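Local atomic coordinates of dioxygenase (Pseudomonas brassicacearum, PDB entry 5V2D), a protein that probably cleaves the central double bond of lignin-derived stilbenes with molecular oxygen at a four-histidine iron centre, like other carotenoid cleavage oxygenases. Residues 65-70 with 83-87; 387-393 with 411-417; 435-441 with 492-498; 463-467 with 487-491. All coordinates share one frame; numbering follows the deposited sequence.

Interaction 1. Residues 65-70 with 83-87; sequences VAPDPQ and GDGMV
A66 and M86 form a hydrogen-bonded antiparallel pair, A66 N to M86 O at 2.9 Å and M86 N back to A66 O at the same length, where 65-67 and 85-87, on strands 60-67 and 85-93, run antiparallel at 148°. V65 and P67 stand opposite V87 and G85 in the flanking non-hydrogen-bonded pairs. On the face carrying V65, its CG2 lies against V87 CG2 at 3.9 Å, and both valines pack on V144. On the other face the M86 chain, bent at chi2 and chi3, sets CB over A66 O and brings CE 3.9 Å from D68 OD1, whose carboxylate is held by S39 N and R101. Beyond the paired strands D68 N reaches D84 O at 2.8 Å. D84 CG lies beside its own backbone N, chi1 -58°, which swings OD2 over to Q70 N; this 2.9 Å bond is nearly straight at 177° and meets the anti side of the carboxylate. G83 runs close under P67 and P69, and a CB there would collide with D68 N. The N-H groups of D68 and Q70 thus find acceptors past the strand end, which probably steadies the chain leaving the sheet.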
loop_
_atom_site.group_PDB
_atom_site.type_symbol
_atom_site.label_atom_id
_atom_site.label_comp_id
_atom_site.label_asym_id
_atom_site.label_seq_id
_atom_site.Cartn_x
_atom_site.Cartn_y
_atom_site.Cartn_z
ATOM N N VAL A 65 0.927 7.323 -4.540
ATOM C CA VAL A 65 0.474 8.243 -3.489
ATOM C C VAL A 65 1.384 8.110 -2.279
ATOM O O VAL A 65 1.783 6.987 -1.884
ATOM C CB VAL A 65 -1.001 8.037 -3.149
ATOM C CG1 VAL A 65 -1.299 6.622 -2.628
ATOM C CG2 VAL A 65 -1.530 9.081 -2.195
ATOM N N ALA A 66 1.721 9.256 -1.714
ATOM C CA ALA A 66 2.461 9.356 -0.499
ATOM C C ALA A 66 1.680 10.112 0.591
ATOM O O ALA A 66 1.243 11.200 0.358
ATOM C CB ALA A 66 3.752 10.079 -0.732
ATOM N N PRO A 67 1.706 9.588 1.799
ATOM C CA PRO A 67 1.352 10.433 2.929
ATOM C C PRO A 67 2.332 11.583 3.032
ATOM O O PRO A 67 3.540 11.362 2.922
ATOM C CB PRO A 67 1.469 9.490 4.135
ATOM C CG PRO A 67 1.451 8.129 3.565
ATOM C CD PRO A 67 2.097 8.227 2.218
ATOM N N ASP A 68 1.836 12.800 3.159
ATOM C CA ASP A 68 2.709 13.959 3.208
ATOM C C ASP A 68 1.958 15.084 3.985
ATOM O O ASP A 68 1.223 15.880 3.398
ATOM C CB ASP A 68 3.083 14.394 1.809
ATOM C CG ASP A 68 4.322 15.324 1.766
ATOM O OD1 ASP A 68 4.742 15.631 0.632
ATOM O OD2 ASP A 68 4.934 15.697 2.838
ATOM N N PRO A 69 2.072 15.110 5.294
ATOM C CA PRO A 69 1.134 15.966 6.118
ATOM C C PRO A 69 1.246 17.393 5.823
ATOM O O PRO A 69 2.324 17.948 5.806
ATOM C CB PRO A 69 1.490 15.689 7.580
ATOM C CG PRO A 69 2.687 14.861 7.514
ATOM C CD PRO A 69 3.044 14.386 6.117
ATOM N N GLN A 70 0.093 18.038 5.545
ATOM C CA GLN A 70 0.075 19.420 5.197
ATOM C C GLN A 70 0.528 20.267 6.374
ATOM O O GLN A 70 1.203 21.283 6.166
ATOM C CB GLN A 70 -1.324 19.863 4.796
ATOM C CG GLN A 70 -1.500 21.351 4.511
ATOM C CD GLN A 70 -0.898 21.754 3.214
ATOM O OE1 GLN A 70 -1.591 21.865 2.219
ATOM N NE2 GLN A 70 0.456 21.977 3.223
ATOM N N GLY A 83 -0.681 10.734 7.099
ATOM C CA GLY A 83 -0.409 11.985 6.397
ATOM C C GLY A 83 -1.360 12.180 5.204
ATOM O O GLY A 83 -1.753 11.201 4.561
ATOM N N ASP A 84 -1.708 13.415 4.944
ATOM C CA ASP A 84 -2.560 13.779 3.774
ATOM C C ASP A 84 -1.999 13.137 2.497
ATOM O O ASP A 84 -0.799 13.218 2.237
ATOM C CB ASP A 84 -2.623 15.270 3.632
ATOM C CG ASP A 84 -3.185 15.921 4.902
ATOM O OD1 ASP A 84 -4.417 15.872 5.087
ATOM O OD2 ASP A 84 -2.378 16.480 5.653
ATOM N N GLY A 85 -2.878 12.554 1.693
ATOM C CA GLY A 85 -2.448 11.941 0.439
ATOM C C GLY A 85 -1.986 12.916 -0.623
ATOM O O GLY A 85 -2.725 13.835 -0.965
ATOM N N MET A 86 -0.754 12.717 -1.091
ATOM C CA MET A 86 -0.123 13.470 -2.143
ATOM C C MET A 86 0.167 12.554 -3.320
ATOM O O MET A 86 1.000 11.605 -3.164
ATOM C CB MET A 86 1.176 14.068 -1.597
ATOM C CG MET A 86 1.959 14.890 -2.592
ATOM S SD MET A 86 1.265 16.514 -2.905
ATOM C CE MET A 86 2.088 17.397 -1.562
ATOM N N VAL A 87 -0.498 12.782 -4.457
ATOM C CA VAL A 87 -0.389 11.892 -5.585
ATOM C C VAL A 87 0.601 12.461 -6.574
ATOM O O VAL A 87 0.538 13.648 -6.908
ATOM C CB VAL A 87 -1.773 11.705 -6.258
ATOM C CG1 VAL A 87 -1.684 10.877 -7.506
ATOM C CG2 VAL A 87 -2.760 11.113 -5.289
#

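Interaction 2. Residues 387-393 with 411-417; sequences HGFLLAF and FNLLVHL
L390 and V415 are directly paired in the middle of an antiparallel ribbon, the two central strands of a four-stranded blade in the beta-propeller fold of this family. The strands run at 158°, their hydrogen-bonded pairs being G388 with L417, L390 with V415 and A392 with L413. On the L390 face the methyl of A392 fits beside V415 CG2, 4.1 Å away, L390 CB meets V415 CB at 4.3 Å, and L390 CD1 lies against L417 CD2. On the face of F389 and L391, L391 CB presses on F411 CG at 3.7 Å, the two side chains crossing at about a right angle, while its CD2 branch turns to L414 CD2; P438 and F435 cover this leucine pair. At one end N412 and L413 both face A392, a classic beta bulge, and N412 OD1 turns to D394 N while passing close to F393 CA. At the other end H387, F389 and H416 cluster. With chi1 at 177°, H416 lays its imidazole out beneath the F389 rim: F389 CE2 stands 3.5 Å above one face, the planes 46° apart. The far edge of the same imidazole is held by H387, with H416 NE2 and H387 ND1 sharing a 2.8 Å hydrogen bond.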
loop_
_atom_site.group_PDB
_atom_site.type_symbol
_atom_site.label_atom_id
_atom_site.label_comp_id
_atom_site.label_asym_id
_atom_site.label_seq_id
_atom_site.Cartn_x
_atom_site.Cartn_y
_atom_site.Cartn_z
ATOM N N HIS A 387 6.455 -15.406 -11.479
ATOM C CA HIS A 387 7.396 -14.323 -11.217
ATOM C C HIS A 387 6.850 -13.265 -10.263
ATOM O O HIS A 387 5.687 -12.975 -10.304
ATOM C CB HIS A 387 7.709 -13.628 -12.541
ATOM C CG HIS A 387 8.341 -14.530 -13.550
ATOM N ND1 HIS A 387 9.713 -14.664 -13.642
ATOM C CD2 HIS A 387 7.797 -15.352 -14.493
ATOM C CE1 HIS A 387 9.978 -15.624 -14.519
ATOM N NE2 HIS A 387 8.841 -15.997 -15.107
ATOM N N GLY A 388 7.711 -12.696 -9.452
ATOM C CA GLY A 388 7.331 -11.526 -8.609
ATOM C C GLY A 388 8.512 -10.591 -8.427
ATOM O O GLY A 388 9.677 -11.022 -8.583
ATOM N N PHE A 389 8.215 -9.317 -8.266
ATOM C CA PHE A 389 9.169 -8.325 -7.975
ATOM C C PHE A 389 8.928 -7.913 -6.526
ATOM O O PHE A 389 7.786 -7.887 -6.062
ATOM C CB PHE A 389 9.023 -7.176 -8.962
ATOM C CG PHE A 389 9.201 -7.570 -10.394
ATOM C CD1 PHE A 389 8.125 -7.801 -11.205
ATOM C CD2 PHE A 389 10.477 -7.807 -10.894
ATOM C CE1 PHE A 389 8.286 -8.133 -12.565
ATOM C CE2 PHE A 389 10.649 -8.255 -12.212
ATOM C CZ PHE A 389 9.570 -8.405 -13.088
ATOM N N LEU A 390 9.968 -7.597 -5.803
ATOM C CA LEU A 390 9.882 -7.431 -4.377
ATOM C C LEU A 390 10.930 -6.418 -3.983
ATOM O O LEU A 390 11.951 -6.263 -4.669
ATOM C CB LEU A 390 10.328 -8.749 -3.655
ATOM C CG LEU A 390 9.597 -10.052 -3.941
ATOM C CD1 LEU A 390 10.353 -11.272 -3.460
ATOM C CD2 LEU A 390 8.274 -10.020 -3.236
ATOM N N LEU A 391 10.746 -5.787 -2.849
ATOM C CA LEU A 391 11.786 -5.045 -2.197
ATOM C C LEU A 391 12.285 -5.900 -1.044
ATOM O O LEU A 391 11.513 -6.619 -0.374
ATOM C CB LEU A 391 11.270 -3.721 -1.622
ATOM C CG LEU A 391 10.608 -2.765 -2.635
ATOM C CD1 LEU A 391 10.312 -1.418 -1.993
ATOM C CD2 LEU A 391 11.577 -2.563 -3.807
ATOM N N ALA A 392 13.564 -5.797 -0.745
ATOM C CA ALA A 392 14.130 -6.535 0.381
ATOM C C ALA A 392 15.187 -5.703 1.079
ATOM O O ALA A 392 15.750 -4.757 0.516
ATOM C CB ALA A 392 14.752 -7.826 -0.108
ATOM N N PHE A 393 15.458 -6.060 2.332
ATOM C CA PHE A 393 16.500 -5.430 3.133
ATOM C C PHE A 393 17.518 -6.530 3.498
ATOM O O PHE A 393 17.143 -7.546 4.030
ATOM C CB PHE A 393 15.938 -4.862 4.405
ATOM C CG PHE A 393 16.975 -4.315 5.356
ATOM C CD1 PHE A 393 17.970 -3.520 4.939
ATOM C CD2 PHE A 393 16.941 -4.692 6.701
ATOM C CE1 PHE A 393 18.923 -3.022 5.817
ATOM C CE2 PHE A 393 17.892 -4.198 7.603
ATOM C CZ PHE A 393 18.892 -3.354 7.139
ATOM N N PHE A 411 14.584 -0.432 2.310
ATOM C CA PHE A 411 14.760 -1.597 1.470
ATOM C C PHE A 411 15.916 -1.285 0.533
ATOM O O PHE A 411 15.822 -0.366 -0.257
ATOM C CB PHE A 411 13.526 -1.974 0.715
ATOM C CG PHE A 411 12.364 -2.287 1.579
ATOM C CD1 PHE A 411 12.236 -3.558 2.123
ATOM C CD2 PHE A 411 11.373 -1.348 1.819
ATOM C CE1 PHE A 411 11.115 -3.918 2.867
ATOM C CE2 PHE A 411 10.297 -1.662 2.622
ATOM C CZ PHE A 411 10.137 -2.945 3.159
ATOM N N ASN A 412 17.021 -2.032 0.655
ATOM C CA ASN A 412 18.214 -1.737 -0.135
ATOM C C ASN A 412 18.405 -2.663 -1.292
ATOM O O ASN A 412 19.448 -2.582 -1.927
ATOM C CB ASN A 412 19.493 -1.681 0.745
ATOM C CG ASN A 412 19.737 -2.962 1.517
ATOM O OD1 ASN A 412 18.973 -3.936 1.386
ATOM N ND2 ASN A 412 20.802 -2.953 2.372
ATOM N N LEU A 413 17.416 -3.501 -1.617
ATOM C CA LEU A 413 17.444 -4.346 -2.808
ATOM C C LEU A 413 16.127 -4.333 -3.553
ATOM O O LEU A 413 15.054 -4.413 -2.938
ATOM C CB LEU A 413 17.692 -5.779 -2.404
ATOM C CG LEU A 413 19.036 -6.135 -1.728
ATOM C CD1 LEU A 413 18.998 -7.605 -1.200
ATOM C CD2 LEU A 413 20.198 -5.863 -2.679
ATOM N N LEU A 414 16.197 -4.259 -4.880
ATOM C CA LEU A 414 15.054 -4.385 -5.743
ATOM C C LEU A 414 15.218 -5.736 -6.416
ATOM O O LEU A 414 16.216 -5.941 -7.140
ATOM C CB LEU A 414 15.132 -3.290 -6.747
ATOM C CG LEU A 414 13.967 -2.844 -7.557
ATOM C CD1 LEU A 414 14.278 -2.157 -8.860
ATOM C CD2 LEU A 414 12.594 -3.516 -7.405
ATOM N N VAL A 415 14.240 -6.628 -6.252
ATOM C CA VAL A 415 14.420 -8.062 -6.541
ATOM C C VAL A 415 13.405 -8.611 -7.543
ATOM O O VAL A 415 12.229 -8.314 -7.501
ATOM C CB VAL A 415 14.308 -8.850 -5.217
ATOM C CG1 VAL A 415 14.518 -10.340 -5.397
ATOM C CG2 VAL A 415 15.216 -8.313 -4.145
ATOM N N HIS A 416 13.872 -9.453 -8.450
ATOM C CA HIS A 416 12.996 -10.303 -9.312
ATOM C C HIS A 416 13.152 -11.736 -8.773
ATOM O O HIS A 416 14.234 -12.283 -8.828
ATOM C CB HIS A 416 13.435 -10.246 -10.791
ATOM C CG HIS A 416 12.665 -11.131 -11.715
ATOM N ND1 HIS A 416 12.907 -11.136 -13.076
ATOM C CD2 HIS A 416 11.624 -11.960 -11.530
ATOM C CE1 HIS A 416 12.097 -11.994 -13.675
ATOM N NE2 HIS A 416 11.336 -12.555 -12.743
ATOM N N LEU A 417 12.074 -12.315 -8.306
ATOM C CA LEU A 417 11.996 -13.730 -7.876
ATOM C C LEU A 417 11.348 -14.593 -8.950
ATOM O O LEU A 417 10.227 -14.310 -9.439
ATOM C CB LEU A 417 11.167 -13.855 -6.614
ATOM C CG LEU A 417 10.896 -15.237 -6.055
ATOM C CD1 LEU A 417 12.171 -15.991 -5.661
ATOM C CD2 LEU A 417 9.954 -15.086 -4.864
#

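Interaction 3. Residues 435-441 with 492-498; sequences FQEPIFI and MSLHGCW. With FE (Fe (III) ion), chain E.
H495, held by E437, binds the iron(III) ion through NE2 at 2.1 Å, beside H188, H239, H304 and a water. Its other nitrogen, ND1, donates to E437 OE2 at 2.6 Å; the oxygen lies in the imidazole plane, but the bond rises 46° out of the carboxylate plane. The other oxygen, E437 OE1, takes G496 N at 2.7 Å and a salt bridge from R375, so this second-shell carboxylate probably fixes the rotation of the histidine. Further back, S493 OG donates to Q436 OE1 at 2.6 Å, and one water joins E437 N to L494 O. Along the strands, I441 CD1 sits 3.5 Å from the centroid of the W498 six-membered ring, a CH-pi contact over its face, with I439 CD1 at CE3. An alanine in place of W498 would probably leave both isoleucines without their aromatic partner and open a gap between the strands. Segments 439-441 and 496-498 run parallel at 2° without pairing to each other, each on an outermost strand of its own sheet.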
loop_
_atom_site.group_PDB
_atom_site.type_symbol
_atom_site.label_atom_id
_atom_site.label_comp_id
_atom_site.label_asym_id
_atom_site.label_seq_id
_atom_site.Cartn_x
_atom_site.Cartn_y
_atom_site.Cartn_z
ATOM N N PHE A 435 14.694 1.934 -1.792
ATOM C CA PHE A 435 13.633 1.924 -2.770
ATOM C C PHE A 435 12.236 2.191 -2.191
ATOM O O PHE A 435 11.965 1.921 -1.055
ATOM C CB PHE A 435 13.579 0.592 -3.440
ATOM C CG PHE A 435 14.850 0.251 -4.206
ATOM C CD1 PHE A 435 15.078 0.748 -5.460
ATOM C CD2 PHE A 435 15.765 -0.647 -3.651
ATOM C CE1 PHE A 435 16.249 0.434 -6.139
ATOM C CE2 PHE A 435 16.927 -0.961 -4.323
ATOM C CZ PHE A 435 17.154 -0.407 -5.588
ATOM N N GLN A 436 11.373 2.647 -3.094
ATOM C CA GLN A 436 9.927 2.711 -2.872
ATOM C C GLN A 436 9.292 1.654 -3.774
ATOM O O GLN A 436 9.968 0.960 -4.601
ATOM C CB GLN A 436 9.357 4.081 -3.108
ATOM C CG GLN A 436 10.158 5.184 -2.429
ATOM C CD GLN A 436 9.383 6.510 -2.327
ATOM O OE1 GLN A 436 8.198 6.551 -2.530
ATOM N NE2 GLN A 436 10.122 7.628 -2.102
ATOM N N GLU A 437 8.003 1.428 -3.555
ATOM C CA GLU A 437 7.306 0.346 -4.224
ATOM C C GLU A 437 7.467 0.349 -5.746
ATOM O O GLU A 437 7.197 1.362 -6.412
ATOM C CB GLU A 437 5.816 0.392 -3.950
ATOM C CG GLU A 437 5.074 -0.801 -4.579
ATOM C CD GLU A 437 3.544 -0.717 -4.446
ATOM O OE1 GLU A 437 2.968 0.152 -5.124
ATOM O OE2 GLU A 437 2.896 -1.525 -3.736
ATOM N N PRO A 438 7.803 -0.806 -6.330
ATOM C CA PRO A 438 7.948 -0.824 -7.772
ATOM C C PRO A 438 6.674 -1.105 -8.551
ATOM O O PRO A 438 5.752 -1.734 -8.063
ATOM C CB PRO A 438 8.969 -2.014 -7.956
ATOM C CG PRO A 438 8.540 -2.989 -6.901
ATOM C CD PRO A 438 8.205 -2.073 -5.689
ATOM N N ILE A 439 6.693 -0.705 -9.828
ATOM C CA ILE A 439 5.734 -1.173 -10.800
ATOM C C ILE A 439 6.448 -1.996 -11.871
ATOM O O ILE A 439 7.671 -1.900 -12.068
ATOM C CB ILE A 439 4.983 -0.080 -11.501
ATOM C CG1 ILE A 439 5.943 1.031 -11.988
ATOM C CG2 ILE A 439 3.928 0.527 -10.577
ATOM C CD1 ILE A 439 5.370 1.829 -13.135
ATOM N N PHE A 440 5.653 -2.798 -12.580
ATOM C CA PHE A 440 6.116 -3.561 -13.716
ATOM C C PHE A 440 5.411 -3.085 -14.987
ATOM O O PHE A 440 4.190 -2.915 -14.978
ATOM C CB PHE A 440 5.923 -5.047 -13.536
ATOM C CG PHE A 440 6.150 -5.833 -14.778
ATOM C CD1 PHE A 440 7.442 -6.086 -15.197
ATOM C CD2 PHE A 440 5.091 -6.270 -15.572
ATOM C CE1 PHE A 440 7.686 -6.782 -16.418
ATOM C CE2 PHE A 440 5.354 -6.970 -16.745
ATOM C CZ PHE A 440 6.631 -7.222 -17.155
ATOM N N ILE A 441 6.188 -2.901 -16.060
ATOM C CA ILE A 441 5.647 -2.463 -17.321
ATOM C C ILE A 441 6.014 -3.533 -18.377
ATOM O O ILE A 441 7.184 -3.738 -18.617
ATOM C CB ILE A 441 6.271 -1.119 -17.756
ATOM C CG1 ILE A 441 5.967 -0.054 -16.733
ATOM C CG2 ILE A 441 5.724 -0.705 -19.119
ATOM C CD1 ILE A 441 6.600 1.326 -16.996
ATOM N N MET A 492 8.936 9.313 1.237
ATOM C CA MET A 492 8.502 7.905 1.175
ATOM C C MET A 492 7.044 7.847 0.874
ATOM O O MET A 492 6.286 8.647 1.408
ATOM C CB MET A 492 8.891 7.163 2.457
ATOM C CG MET A 492 8.530 5.705 2.508
ATOM S SD MET A 492 9.417 4.828 1.195
ATOM C CE MET A 492 8.869 3.172 1.406
ATOM N N SER A 493 6.645 6.893 0.048
ATOM C CA SER A 493 5.310 6.737 -0.440
ATOM C C SER A 493 4.707 5.441 0.071
ATOM O O SER A 493 5.369 4.573 0.724
ATOM C CB SER A 493 5.249 6.768 -1.974
ATOM O OG SER A 493 5.951 7.935 -2.494
ATOM N N LEU A 494 3.461 5.264 -0.259
ATOM C CA LEU A 494 2.823 3.992 -0.148
ATOM C C LEU A 494 2.641 3.406 -1.552
ATOM O O LEU A 494 3.649 3.237 -2.265
ATOM C CB LEU A 494 1.572 4.112 0.713
ATOM C CG LEU A 494 1.811 4.265 2.205
ATOM C CD1 LEU A 494 0.484 4.591 2.975
ATOM C CD2 LEU A 494 2.526 3.088 2.826
ATOM N N HIS A 495 1.445 3.080 -1.977
ATOM C CA HIS A 495 1.292 2.275 -3.186
ATOM C C HIS A 495 1.113 3.034 -4.471
ATOM O O HIS A 495 0.717 4.191 -4.443
ATOM C CB HIS A 495 0.112 1.293 -3.016
ATOM C CG HIS A 495 0.307 0.408 -1.858
ATOM N ND1 HIS A 495 1.243 -0.631 -1.875
ATOM C CD2 HIS A 495 -0.322 0.355 -0.641
ATOM C CE1 HIS A 495 1.166 -1.282 -0.711
ATOM N NE2 HIS A 495 0.234 -0.702 0.050
ATOM N N GLY A 496 1.488 2.404 -5.577
ATOM C CA GLY A 496 1.357 3.039 -6.887
ATOM C C GLY A 496 0.830 2.094 -7.924
ATOM O O GLY A 496 0.526 0.888 -7.641
ATOM N N CYS A 497 0.720 2.580 -9.155
ATOM C CA CYS A 497 0.181 1.703 -10.234
ATOM C C CYS A 497 0.665 2.251 -11.553
ATOM O O CYS A 497 1.069 3.432 -11.680
ATOM C CB CYS A 497 -1.332 1.679 -10.250
ATOM S SG CYS A 497 -2.081 3.289 -10.640
ATOM N N TRP A 498 0.684 1.363 -12.547
ATOM C CA TRP A 498 0.984 1.745 -13.915
ATOM C C TRP A 498 -0.302 1.816 -14.738
ATOM O O TRP A 498 -1.045 0.834 -14.760
ATOM C CB TRP A 498 1.918 0.645 -14.527
ATOM C CG TRP A 498 2.170 0.923 -16.041
ATOM C CD1 TRP A 498 1.837 0.125 -17.073
ATOM C CD2 TRP A 498 2.870 2.032 -16.573
ATOM N NE1 TRP A 498 2.257 0.661 -18.214
ATOM C CE2 TRP A 498 2.905 1.844 -17.958
ATOM C CE3 TRP A 498 3.464 3.155 -16.017
ATOM C CZ2 TRP A 498 3.537 2.724 -18.830
ATOM C CZ3 TRP A 498 4.088 4.048 -16.882
ATOM C CH2 TRP A 498 4.141 3.817 -18.279
HETATM FE FE FE E . -0.844 -1.643 1.609
HETATM O O HOH W 1 6.417 3.029 -1.682
HETATM O O HOH W 2 0.167 -0.381 2.890
#

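Interaction 4. Residues 463-467 with 487-491; sequences EERSE and PFRMR
S466 overlaps the backbone of R489 and M490: its OG lies 3.5 Å from R489 CA and accepts M490 N at 2.9 Å in a nearly straight bond of 174°. OG is placed there by chi1 of -59°, beside the backbone N of S466. The CB of the same serine rests on M490 CG, 3.8 Å away, while the rest of the methionine turns off towards S88 and F90. A valine in place of S466 would probably leave the M490 N-H without its acceptor and press a methyl against the passing chain. Next to it R489 CB packs on E464 O at 3.6 Å. Further out the R489 chain bends at chi3, and NE gives its hydrogen to a water that in turn donates to E464 OE1; the direct separation of R489 NE and E464 OE1 is 4.5 Å, beyond a salt bridge. E464 OE1 is paired with K37, and the guanidinium of R489 binds the carbonyls of A34, K37 and P38. On the other side of strand 465-472, R465 bridges E463 and E467. The contact therefore rests on one direct polar bond, and the E464 and R489 charges meet through a water, while each also has direct partners in residues 34-38.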
loop_
_atom_site.group_PDB
_atom_site.type_symbol
_atom_site.label_atom_id
_atom_site.label_comp_id
_atom_site.label_asym_id
_atom_site.label_seq_id
_atom_site.Cartn_x
_atom_site.Cartn_y
_atom_site.Cartn_z
ATOM N N GLU A 463 22.279 12.059 0.136
ATOM C CA GLU A 463 22.200 13.358 -0.554
ATOM C C GLU A 463 20.832 14.002 -0.421
ATOM O O GLU A 463 20.660 15.108 -0.832
ATOM C CB GLU A 463 22.515 13.206 -2.015
ATOM C CG GLU A 463 23.845 12.515 -2.276
ATOM C CD GLU A 463 23.932 12.200 -3.799
ATOM O OE1 GLU A 463 24.189 11.069 -4.218
ATOM O OE2 GLU A 463 23.654 13.075 -4.671
ATOM N N GLU A 464 19.850 13.287 0.109
ATOM C CA GLU A 464 18.425 13.711 0.042
ATOM C C GLU A 464 17.970 14.056 -1.386
ATOM O O GLU A 464 17.377 15.095 -1.618
ATOM C CB GLU A 464 18.122 14.916 0.975
ATOM C CG GLU A 464 18.557 14.596 2.404
ATOM C CD GLU A 464 17.875 15.396 3.497
ATOM O OE1 GLU A 464 17.329 16.498 3.254
ATOM O OE2 GLU A 464 17.896 14.877 4.625
ATOM N N ARG A 465 18.245 13.174 -2.305
ATOM C CA ARG A 465 17.923 13.298 -3.739
ATOM C C ARG A 465 17.068 12.087 -4.083
ATOM O O ARG A 465 17.124 11.073 -3.390
ATOM C CB ARG A 465 19.237 13.238 -4.586
ATOM C CG ARG A 465 19.192 13.908 -5.922
ATOM C CD ARG A 465 20.571 14.285 -6.508
ATOM N NE ARG A 465 21.480 13.112 -6.567
ATOM C CZ ARG A 465 21.500 12.116 -7.488
ATOM N NH1 ARG A 465 20.611 11.964 -8.476
ATOM N NH2 ARG A 465 22.475 11.186 -7.450
ATOM N N SER A 466 16.373 12.140 -5.197
ATOM C CA SER A 466 15.480 11.110 -5.650
ATOM C C SER A 466 15.648 10.941 -7.139
ATOM O O SER A 466 15.857 11.914 -7.856
ATOM C CB SER A 466 14.002 11.498 -5.329
ATOM O OG SER A 466 13.818 11.685 -3.947
ATOM N N GLU A 467 15.560 9.705 -7.599
ATOM C CA GLU A 467 15.514 9.354 -9.026
ATOM C C GLU A 467 14.389 8.371 -9.220
ATOM O O GLU A 467 14.145 7.568 -8.320
ATOM C CB GLU A 467 16.817 8.593 -9.483
ATOM C CG GLU A 467 18.019 9.475 -9.307
ATOM C CD GLU A 467 19.385 8.763 -9.660
ATOM O OE1 GLU A 467 19.415 7.567 -9.747
ATOM O OE2 GLU A 467 20.397 9.424 -9.838
ATOM N N PRO A 487 14.119 16.920 -9.438
ATOM C CA PRO A 487 14.829 18.037 -8.878
ATOM C C PRO A 487 14.515 18.377 -7.418
ATOM O O PRO A 487 15.012 19.384 -6.880
ATOM C CB PRO A 487 14.378 19.164 -9.776
ATOM C CG PRO A 487 13.068 18.765 -10.278
ATOM C CD PRO A 487 13.178 17.318 -10.482
ATOM N N PHE A 488 13.678 17.581 -6.801
ATOM C CA PHE A 488 13.384 17.671 -5.387
ATOM C C PHE A 488 13.218 16.304 -4.819
ATOM O O PHE A 488 12.957 15.371 -5.540
ATOM C CB PHE A 488 12.113 18.581 -5.090
ATOM C CG PHE A 488 10.830 18.041 -5.659
ATOM C CD1 PHE A 488 10.056 17.189 -4.942
ATOM C CD2 PHE A 488 10.386 18.430 -6.895
ATOM C CE1 PHE A 488 8.830 16.661 -5.475
ATOM C CE2 PHE A 488 9.228 17.851 -7.472
ATOM C CZ PHE A 488 8.467 16.978 -6.734
ATOM N N ARG A 489 13.405 16.212 -3.516
ATOM C CA ARG A 489 13.268 14.959 -2.774
ATOM C C ARG A 489 11.792 14.476 -2.678
ATOM O O ARG A 489 10.897 15.208 -2.227
ATOM C CB ARG A 489 13.765 15.139 -1.338
ATOM C CG ARG A 489 13.652 13.902 -0.462
ATOM C CD ARG A 489 14.100 14.262 0.967
ATOM N NE ARG A 489 13.290 15.326 1.522
ATOM C CZ ARG A 489 12.158 15.143 2.194
ATOM N NH1 ARG A 489 11.693 13.923 2.562
ATOM N NH2 ARG A 489 11.520 16.270 2.607
ATOM N N MET A 490 11.594 13.243 -3.056
ATOM C CA MET A 490 10.278 12.595 -2.944
ATOM C C MET A 490 10.263 11.952 -1.561
ATOM O O MET A 490 11.081 11.048 -1.265
ATOM C CB MET A 490 10.146 11.495 -4.008
ATOM C CG MET A 490 10.204 11.992 -5.458
ATOM S SD MET A 490 8.830 12.999 -6.031
ATOM C CE MET A 490 7.630 11.715 -6.255
ATOM N N ARG A 491 9.254 12.303 -0.778
ATOM C CA ARG A 491 9.040 11.612 0.518
ATOM C C ARG A 491 8.681 10.135 0.260
ATOM O O ARG A 491 8.148 9.767 -0.770
ATOM C CB ARG A 491 7.907 12.302 1.274
ATOM C CG ARG A 491 7.795 11.932 2.710
ATOM C CD ARG A 491 6.794 12.892 3.411
ATOM N NE ARG A 491 6.937 12.752 4.877
ATOM C CZ ARG A 491 6.070 12.136 5.696
ATOM N NH1 ARG A 491 6.360 12.077 7.001
ATOM N NH2 ARG A 491 4.926 11.559 5.267
HETATM O O HOH W 3 15.076 17.355 1.472
#

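In the fold
From the N terminus, interaction 1 comes first, closing the loop between strands 60-67 and 85-93. Interaction 2 follows in series, joining the middle strands of a later four-stranded sheet across a 17-residue connection. Interaction 3 then spans the longest gap, bringing 435-441 to the C-terminal 492-498, and interaction 4 is nested inside the loop it closes. Interaction 3 touches all the others: V65 bonds to L494 and H495, F411 to F435, and Q436 to the backbone of R491. R491 also reaches P67, linking interactions 4 and 1. Interactions 1 and 2 remain about 12 Å apart at their nearest atoms, and interaction 3 joins them, 492-498 meeting interaction 1 and 435-441 meeting interaction 2.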